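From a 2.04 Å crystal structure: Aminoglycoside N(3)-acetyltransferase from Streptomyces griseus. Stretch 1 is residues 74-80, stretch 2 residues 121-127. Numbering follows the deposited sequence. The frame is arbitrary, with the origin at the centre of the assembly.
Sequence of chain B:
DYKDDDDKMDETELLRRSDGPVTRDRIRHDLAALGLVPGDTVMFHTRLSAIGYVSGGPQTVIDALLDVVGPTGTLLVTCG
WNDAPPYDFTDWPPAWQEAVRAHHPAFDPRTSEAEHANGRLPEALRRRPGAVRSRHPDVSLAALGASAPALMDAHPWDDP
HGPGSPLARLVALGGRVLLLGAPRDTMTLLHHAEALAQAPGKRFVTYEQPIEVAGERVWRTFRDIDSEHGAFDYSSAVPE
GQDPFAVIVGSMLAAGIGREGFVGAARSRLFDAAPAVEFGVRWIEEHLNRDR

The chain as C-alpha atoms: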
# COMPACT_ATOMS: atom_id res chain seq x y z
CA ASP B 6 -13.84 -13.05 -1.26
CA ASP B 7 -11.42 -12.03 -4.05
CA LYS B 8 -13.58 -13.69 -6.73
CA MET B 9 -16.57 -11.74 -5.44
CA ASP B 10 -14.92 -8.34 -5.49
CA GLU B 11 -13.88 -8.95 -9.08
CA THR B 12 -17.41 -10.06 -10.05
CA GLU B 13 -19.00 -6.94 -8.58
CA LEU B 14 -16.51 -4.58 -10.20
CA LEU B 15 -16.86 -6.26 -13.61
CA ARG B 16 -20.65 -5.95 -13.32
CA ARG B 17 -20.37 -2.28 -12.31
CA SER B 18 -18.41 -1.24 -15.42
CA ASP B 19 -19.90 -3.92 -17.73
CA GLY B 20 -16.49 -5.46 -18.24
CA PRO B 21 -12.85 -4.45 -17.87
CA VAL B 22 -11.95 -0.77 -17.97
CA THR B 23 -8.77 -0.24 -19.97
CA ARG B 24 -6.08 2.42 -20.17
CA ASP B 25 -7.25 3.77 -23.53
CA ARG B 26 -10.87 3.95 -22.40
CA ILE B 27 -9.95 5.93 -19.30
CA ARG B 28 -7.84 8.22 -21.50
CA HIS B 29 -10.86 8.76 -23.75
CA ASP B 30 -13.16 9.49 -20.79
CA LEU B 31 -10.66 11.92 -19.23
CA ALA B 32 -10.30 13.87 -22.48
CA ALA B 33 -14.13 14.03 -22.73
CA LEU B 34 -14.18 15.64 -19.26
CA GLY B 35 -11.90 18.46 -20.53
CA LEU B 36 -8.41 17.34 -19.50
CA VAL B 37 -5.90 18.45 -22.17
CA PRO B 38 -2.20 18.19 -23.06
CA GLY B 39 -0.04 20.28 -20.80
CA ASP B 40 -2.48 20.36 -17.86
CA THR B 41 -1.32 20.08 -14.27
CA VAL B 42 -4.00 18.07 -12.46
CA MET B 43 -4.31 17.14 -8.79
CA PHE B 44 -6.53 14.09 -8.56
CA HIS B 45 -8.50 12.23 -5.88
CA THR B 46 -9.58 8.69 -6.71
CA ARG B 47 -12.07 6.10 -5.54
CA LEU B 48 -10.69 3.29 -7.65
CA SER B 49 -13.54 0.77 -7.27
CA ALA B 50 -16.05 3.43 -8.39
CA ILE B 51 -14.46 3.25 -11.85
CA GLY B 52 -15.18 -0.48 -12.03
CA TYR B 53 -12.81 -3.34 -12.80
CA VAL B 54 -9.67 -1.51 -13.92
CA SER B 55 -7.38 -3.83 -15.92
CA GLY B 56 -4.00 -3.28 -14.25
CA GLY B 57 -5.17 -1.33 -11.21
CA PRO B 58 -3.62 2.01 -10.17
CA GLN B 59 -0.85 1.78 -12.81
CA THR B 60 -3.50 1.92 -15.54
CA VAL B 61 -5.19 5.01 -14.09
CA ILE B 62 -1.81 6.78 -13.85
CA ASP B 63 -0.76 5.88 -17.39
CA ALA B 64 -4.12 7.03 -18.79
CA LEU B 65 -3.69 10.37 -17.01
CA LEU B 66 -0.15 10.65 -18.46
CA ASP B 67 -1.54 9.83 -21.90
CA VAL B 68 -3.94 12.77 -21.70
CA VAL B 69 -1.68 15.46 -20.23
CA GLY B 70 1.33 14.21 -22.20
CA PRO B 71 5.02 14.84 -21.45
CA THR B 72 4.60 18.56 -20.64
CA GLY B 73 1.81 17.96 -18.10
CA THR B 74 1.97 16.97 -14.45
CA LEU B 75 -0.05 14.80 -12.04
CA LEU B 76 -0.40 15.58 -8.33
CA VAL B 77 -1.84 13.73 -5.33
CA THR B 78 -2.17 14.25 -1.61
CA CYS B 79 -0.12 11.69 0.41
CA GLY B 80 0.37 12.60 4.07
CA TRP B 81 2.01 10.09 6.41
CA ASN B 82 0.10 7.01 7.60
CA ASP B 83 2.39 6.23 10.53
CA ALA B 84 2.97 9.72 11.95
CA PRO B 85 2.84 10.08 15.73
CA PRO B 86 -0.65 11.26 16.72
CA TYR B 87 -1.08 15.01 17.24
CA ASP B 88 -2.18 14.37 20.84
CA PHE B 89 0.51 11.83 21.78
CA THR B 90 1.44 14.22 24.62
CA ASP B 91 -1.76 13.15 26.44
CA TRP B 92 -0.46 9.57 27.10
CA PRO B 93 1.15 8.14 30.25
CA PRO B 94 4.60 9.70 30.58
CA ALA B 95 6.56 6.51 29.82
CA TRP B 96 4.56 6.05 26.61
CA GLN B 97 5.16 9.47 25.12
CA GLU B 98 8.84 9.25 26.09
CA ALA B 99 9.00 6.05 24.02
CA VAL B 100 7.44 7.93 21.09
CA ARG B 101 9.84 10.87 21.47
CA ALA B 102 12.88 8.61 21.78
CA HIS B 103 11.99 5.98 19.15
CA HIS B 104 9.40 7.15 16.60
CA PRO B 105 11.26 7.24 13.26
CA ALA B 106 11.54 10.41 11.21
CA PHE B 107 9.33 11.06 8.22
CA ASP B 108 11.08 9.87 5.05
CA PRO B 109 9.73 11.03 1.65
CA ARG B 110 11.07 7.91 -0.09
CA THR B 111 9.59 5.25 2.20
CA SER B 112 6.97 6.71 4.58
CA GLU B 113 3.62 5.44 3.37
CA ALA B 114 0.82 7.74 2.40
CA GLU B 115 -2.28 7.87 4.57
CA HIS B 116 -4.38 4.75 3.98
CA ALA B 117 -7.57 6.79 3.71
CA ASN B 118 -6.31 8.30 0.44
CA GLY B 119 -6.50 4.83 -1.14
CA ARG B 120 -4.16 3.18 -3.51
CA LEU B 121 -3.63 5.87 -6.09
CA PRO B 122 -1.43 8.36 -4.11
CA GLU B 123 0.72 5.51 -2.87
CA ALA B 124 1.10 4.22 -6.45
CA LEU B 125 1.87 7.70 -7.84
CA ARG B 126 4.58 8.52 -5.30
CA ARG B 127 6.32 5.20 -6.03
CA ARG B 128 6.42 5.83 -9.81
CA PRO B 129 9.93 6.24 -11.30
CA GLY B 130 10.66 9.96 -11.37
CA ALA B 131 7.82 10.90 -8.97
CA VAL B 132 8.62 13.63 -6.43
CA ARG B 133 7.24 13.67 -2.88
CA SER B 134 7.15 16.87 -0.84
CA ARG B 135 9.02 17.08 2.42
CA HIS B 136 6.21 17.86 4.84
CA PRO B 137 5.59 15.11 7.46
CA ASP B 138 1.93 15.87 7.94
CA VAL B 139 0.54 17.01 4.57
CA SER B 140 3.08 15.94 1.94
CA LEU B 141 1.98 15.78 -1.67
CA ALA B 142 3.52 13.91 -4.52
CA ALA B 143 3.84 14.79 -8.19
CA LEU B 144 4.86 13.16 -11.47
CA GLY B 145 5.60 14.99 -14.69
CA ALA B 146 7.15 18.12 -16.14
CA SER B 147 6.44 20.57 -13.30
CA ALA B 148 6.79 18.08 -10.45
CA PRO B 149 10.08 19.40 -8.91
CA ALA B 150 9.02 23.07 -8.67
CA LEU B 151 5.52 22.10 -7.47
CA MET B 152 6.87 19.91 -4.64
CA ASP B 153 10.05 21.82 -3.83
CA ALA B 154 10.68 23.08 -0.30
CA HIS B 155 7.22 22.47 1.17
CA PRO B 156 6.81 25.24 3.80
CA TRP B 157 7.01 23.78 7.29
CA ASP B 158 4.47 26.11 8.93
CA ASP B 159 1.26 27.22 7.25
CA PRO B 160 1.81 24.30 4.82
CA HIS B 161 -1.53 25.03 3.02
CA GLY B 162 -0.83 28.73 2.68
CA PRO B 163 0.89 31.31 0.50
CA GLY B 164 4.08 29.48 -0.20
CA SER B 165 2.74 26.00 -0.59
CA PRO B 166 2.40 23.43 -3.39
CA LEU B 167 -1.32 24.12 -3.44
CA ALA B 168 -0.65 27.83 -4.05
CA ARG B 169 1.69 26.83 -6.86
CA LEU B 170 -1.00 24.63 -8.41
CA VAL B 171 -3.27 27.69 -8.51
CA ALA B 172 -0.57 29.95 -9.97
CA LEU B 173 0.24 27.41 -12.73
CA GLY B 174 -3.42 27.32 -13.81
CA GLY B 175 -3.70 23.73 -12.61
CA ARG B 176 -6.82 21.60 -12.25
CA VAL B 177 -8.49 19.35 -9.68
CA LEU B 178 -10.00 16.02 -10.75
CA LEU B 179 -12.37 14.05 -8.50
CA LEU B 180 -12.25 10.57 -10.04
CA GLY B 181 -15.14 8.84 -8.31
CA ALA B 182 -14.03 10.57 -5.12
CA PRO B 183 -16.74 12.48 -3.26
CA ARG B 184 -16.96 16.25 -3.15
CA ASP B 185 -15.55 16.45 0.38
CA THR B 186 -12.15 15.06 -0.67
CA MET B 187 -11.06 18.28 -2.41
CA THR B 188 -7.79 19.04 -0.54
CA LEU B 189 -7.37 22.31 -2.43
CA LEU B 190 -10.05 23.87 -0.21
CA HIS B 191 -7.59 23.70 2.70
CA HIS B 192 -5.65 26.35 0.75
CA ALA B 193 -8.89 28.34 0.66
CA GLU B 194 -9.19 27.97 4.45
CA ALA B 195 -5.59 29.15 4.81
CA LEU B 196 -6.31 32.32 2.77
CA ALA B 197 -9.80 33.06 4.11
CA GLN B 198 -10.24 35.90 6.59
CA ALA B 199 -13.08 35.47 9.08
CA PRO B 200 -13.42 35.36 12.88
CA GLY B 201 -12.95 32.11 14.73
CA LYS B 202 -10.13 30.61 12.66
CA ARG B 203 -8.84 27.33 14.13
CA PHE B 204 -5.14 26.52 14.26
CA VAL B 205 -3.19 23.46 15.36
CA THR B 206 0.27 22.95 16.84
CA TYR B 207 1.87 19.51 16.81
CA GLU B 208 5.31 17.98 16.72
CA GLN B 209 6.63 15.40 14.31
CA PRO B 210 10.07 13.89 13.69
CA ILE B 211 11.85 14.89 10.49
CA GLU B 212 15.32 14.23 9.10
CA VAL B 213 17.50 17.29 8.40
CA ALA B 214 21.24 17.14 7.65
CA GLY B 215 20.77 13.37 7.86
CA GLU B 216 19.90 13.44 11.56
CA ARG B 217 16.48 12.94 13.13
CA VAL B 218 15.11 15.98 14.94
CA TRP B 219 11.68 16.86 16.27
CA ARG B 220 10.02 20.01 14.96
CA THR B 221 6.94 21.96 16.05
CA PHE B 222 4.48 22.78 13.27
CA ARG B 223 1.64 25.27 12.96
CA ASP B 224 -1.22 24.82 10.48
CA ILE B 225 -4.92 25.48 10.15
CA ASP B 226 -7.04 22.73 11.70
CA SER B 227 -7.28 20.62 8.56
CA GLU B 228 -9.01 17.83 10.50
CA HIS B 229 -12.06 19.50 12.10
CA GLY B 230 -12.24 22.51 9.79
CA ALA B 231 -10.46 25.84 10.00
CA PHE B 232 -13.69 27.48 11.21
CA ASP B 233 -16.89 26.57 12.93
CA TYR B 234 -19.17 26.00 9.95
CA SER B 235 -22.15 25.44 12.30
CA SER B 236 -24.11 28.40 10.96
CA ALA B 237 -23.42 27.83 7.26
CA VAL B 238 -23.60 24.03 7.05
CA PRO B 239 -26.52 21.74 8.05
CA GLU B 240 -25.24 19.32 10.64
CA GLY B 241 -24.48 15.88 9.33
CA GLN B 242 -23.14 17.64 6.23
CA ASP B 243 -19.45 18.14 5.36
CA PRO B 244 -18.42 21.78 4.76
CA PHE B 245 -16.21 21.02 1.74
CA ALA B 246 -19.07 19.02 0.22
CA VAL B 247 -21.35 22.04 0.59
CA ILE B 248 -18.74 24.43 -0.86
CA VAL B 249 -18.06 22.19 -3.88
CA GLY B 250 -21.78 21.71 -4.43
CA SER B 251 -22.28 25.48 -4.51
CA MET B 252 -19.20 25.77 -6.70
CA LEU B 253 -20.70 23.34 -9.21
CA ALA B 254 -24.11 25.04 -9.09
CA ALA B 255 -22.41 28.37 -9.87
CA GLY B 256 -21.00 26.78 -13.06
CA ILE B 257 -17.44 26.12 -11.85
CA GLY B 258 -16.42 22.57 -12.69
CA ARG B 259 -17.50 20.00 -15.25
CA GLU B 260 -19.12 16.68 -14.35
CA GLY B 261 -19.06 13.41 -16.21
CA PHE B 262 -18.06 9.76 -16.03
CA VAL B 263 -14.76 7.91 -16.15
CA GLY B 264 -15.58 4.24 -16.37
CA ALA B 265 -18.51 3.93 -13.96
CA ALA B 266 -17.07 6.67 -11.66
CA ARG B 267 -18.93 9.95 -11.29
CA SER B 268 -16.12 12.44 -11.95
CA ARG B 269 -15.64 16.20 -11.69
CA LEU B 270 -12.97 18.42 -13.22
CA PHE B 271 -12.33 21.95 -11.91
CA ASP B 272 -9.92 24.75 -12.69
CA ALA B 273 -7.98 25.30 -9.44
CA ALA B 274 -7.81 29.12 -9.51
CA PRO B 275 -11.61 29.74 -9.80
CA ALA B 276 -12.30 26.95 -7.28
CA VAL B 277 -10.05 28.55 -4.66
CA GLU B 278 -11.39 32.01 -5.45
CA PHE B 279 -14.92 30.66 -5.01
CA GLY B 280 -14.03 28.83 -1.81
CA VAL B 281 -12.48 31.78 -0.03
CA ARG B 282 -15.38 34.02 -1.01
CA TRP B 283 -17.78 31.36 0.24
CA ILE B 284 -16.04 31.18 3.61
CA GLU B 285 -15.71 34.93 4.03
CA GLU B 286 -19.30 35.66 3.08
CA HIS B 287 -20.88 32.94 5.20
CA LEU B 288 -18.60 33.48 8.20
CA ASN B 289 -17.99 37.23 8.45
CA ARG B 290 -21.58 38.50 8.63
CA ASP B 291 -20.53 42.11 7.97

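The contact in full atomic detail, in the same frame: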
# COMPACT_ATOMS: atom_id res chain seq x y z
N THR B 74 1.54 17.41 -15.77
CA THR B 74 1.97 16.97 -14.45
C THR B 74 0.76 16.43 -13.70
O THR B 74 -0.32 17.01 -13.79
CB THR B 74 2.61 18.11 -13.66
OG1 THR B 74 3.64 18.72 -14.44
CG2 THR B 74 3.24 17.60 -12.34
N LEU B 75 0.96 15.35 -12.94
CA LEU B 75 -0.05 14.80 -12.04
C LEU B 75 0.35 15.07 -10.61
O LEU B 75 1.53 15.01 -10.27
CB LEU B 75 -0.21 13.27 -12.22
CG LEU B 75 -0.30 12.73 -13.64
CD1 LEU B 75 -0.51 11.21 -13.60
CD2 LEU B 75 -1.43 13.44 -14.39
N LEU B 76 -0.61 15.33 -9.74
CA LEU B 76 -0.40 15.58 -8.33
C LEU B 76 -1.38 14.83 -7.44
O LEU B 76 -2.51 14.69 -7.80
CB LEU B 76 -0.67 17.04 -8.03
CG LEU B 76 0.39 18.07 -7.85
CD1 LEU B 76 0.65 18.60 -9.23
CD2 LEU B 76 -0.08 19.20 -6.96
N VAL B 77 -0.95 14.39 -6.27
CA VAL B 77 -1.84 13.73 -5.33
C VAL B 77 -1.52 14.22 -3.93
O VAL B 77 -0.47 14.80 -3.68
CB VAL B 77 -1.72 12.19 -5.35
CG1 VAL B 77 -2.16 11.60 -6.73
CG2 VAL B 77 -0.31 11.80 -5.01
N THR B 78 -2.44 13.96 -3.00
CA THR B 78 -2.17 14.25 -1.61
C THR B 78 -1.79 12.93 -0.95
O THR B 78 -2.47 11.92 -1.16
CB THR B 78 -3.36 14.93 -0.94
OG1 THR B 78 -3.10 15.08 0.45
CG2 THR B 78 -4.66 14.11 -1.06
N CYS B 79 -0.64 12.90 -0.26
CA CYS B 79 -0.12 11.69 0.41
C CYS B 79 -0.29 11.71 1.93
O CYS B 79 -0.90 10.80 2.52
CB CYS B 79 1.38 11.52 0.09
SG CYS B 79 1.69 11.06 -1.59
N GLY B 80 0.29 12.69 2.61
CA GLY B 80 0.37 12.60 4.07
C GLY B 80 1.26 11.45 4.50
O GLY B 80 2.01 10.88 3.72
N LEU B 121 -4.25 5.11 -4.99
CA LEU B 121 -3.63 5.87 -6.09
C LEU B 121 -2.48 6.78 -5.63
O LEU B 121 -1.44 6.83 -6.32
CB LEU B 121 -4.67 6.71 -6.86
CG LEU B 121 -5.05 6.15 -8.23
CD1 LEU B 121 -3.82 6.06 -9.17
CD2 LEU B 121 -5.74 4.75 -8.06
N PRO B 122 -2.60 7.53 -4.53
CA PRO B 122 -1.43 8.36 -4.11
C PRO B 122 -0.22 7.53 -3.78
O PRO B 122 0.91 7.93 -4.07
CB PRO B 122 -1.96 9.12 -2.88
CG PRO B 122 -3.46 9.23 -3.16
CD PRO B 122 -3.81 7.88 -3.77
N GLU B 123 -0.42 6.35 -3.19
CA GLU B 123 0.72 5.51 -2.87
C GLU B 123 1.34 4.92 -4.14
O GLU B 123 2.55 4.73 -4.20
CB GLU B 123 0.30 4.43 -1.87
CG GLU B 123 1.37 3.46 -1.51
CD GLU B 123 2.32 3.98 -0.39
OE1 GLU B 123 2.30 5.20 -0.07
OE2 GLU B 123 3.10 3.14 0.12
N ALA B 124 0.53 4.66 -5.17
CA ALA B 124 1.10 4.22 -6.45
C ALA B 124 1.83 5.36 -7.16
O ALA B 124 2.92 5.17 -7.71
CB ALA B 124 0.01 3.62 -7.36
N LEU B 125 1.24 6.56 -7.16
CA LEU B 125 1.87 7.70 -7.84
C LEU B 125 3.24 8.02 -7.23
O LEU B 125 4.24 8.18 -7.95
CB LEU B 125 0.94 8.92 -7.78
CG LEU B 125 1.13 10.18 -8.63
CD1 LEU B 125 2.31 11.01 -8.16
CD2 LEU B 125 1.23 9.86 -10.14
N ARG B 126 3.31 8.13 -5.90
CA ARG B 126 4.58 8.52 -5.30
C ARG B 126 5.67 7.48 -5.54
O ARG B 126 6.85 7.83 -5.57
CB ARG B 126 4.42 8.79 -3.80
CG ARG B 126 4.53 7.55 -2.97
CD ARG B 126 4.56 7.81 -1.47
NE ARG B 126 4.53 6.52 -0.77
CZ ARG B 126 5.61 5.85 -0.38
NH1 ARG B 126 6.83 6.35 -0.57
NH2 ARG B 126 5.46 4.67 0.23
N ARG B 127 5.30 6.21 -5.79
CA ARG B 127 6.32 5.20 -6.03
C ARG B 127 6.70 5.10 -7.51
O ARG B 127 7.60 4.33 -7.86
CB ARG B 127 5.84 3.85 -5.47
CG ARG B 127 5.57 3.85 -3.91
CD ARG B 127 4.84 2.59 -3.37
NE ARG B 127 5.67 1.40 -3.58
CZ ARG B 127 6.04 0.53 -2.63
NH1 ARG B 127 5.66 0.70 -1.37
NH2 ARG B 127 6.80 -0.52 -2.96

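Val77 lies at the centre of this contact, where strand 74-78 packs against the helix that carries Pro122 and Leu125; CA of Val77 is 5.5 Å from CA of Pro122. The side chain points toward the helix, and both its methyls pack against both Pro122 and Leu125: CG2 of Val77 lies 3.8 Å from CB of Pro122, and CG1 of Val77 lies 4.1 Å from CG of Leu125. A branched, compact residue thus meets two helical positions one turn apart. Leu75, two residues back and therefore on the same face of the strand, extends the apolar patch, its CD1 4.1 Å from CD2 of Leu125; leucine's branched, wholly apolar end suits both buried positions. Leu76, between Leu75 and Val77, points away.

Proline, apolar and compact, suits its buried place: CB of Pro122 sits 3.3 Å from the backbone O of Thr78, whose own side chain points away. Beyond the strand, Cys79 adds a short side chain ending in a polarizable sulfur, with SG 4.3 Å from CB of Pro122 and 4.2 Å from CB of Arg126.

No hydrogen bond joins the two stretches; the side-chain contacts between them are apolar. At the polar edge, Arg126 places its CB near Cys79 and pairs its guanidinium with Glu123, one turn back, NE bonding to OE1 of Glu123 at 2.7 Å and NH2 to OE2 of Glu123 at 2.8 Å, a two-pronged salt bridge, while its NH1 is bonded elsewhere in the structure.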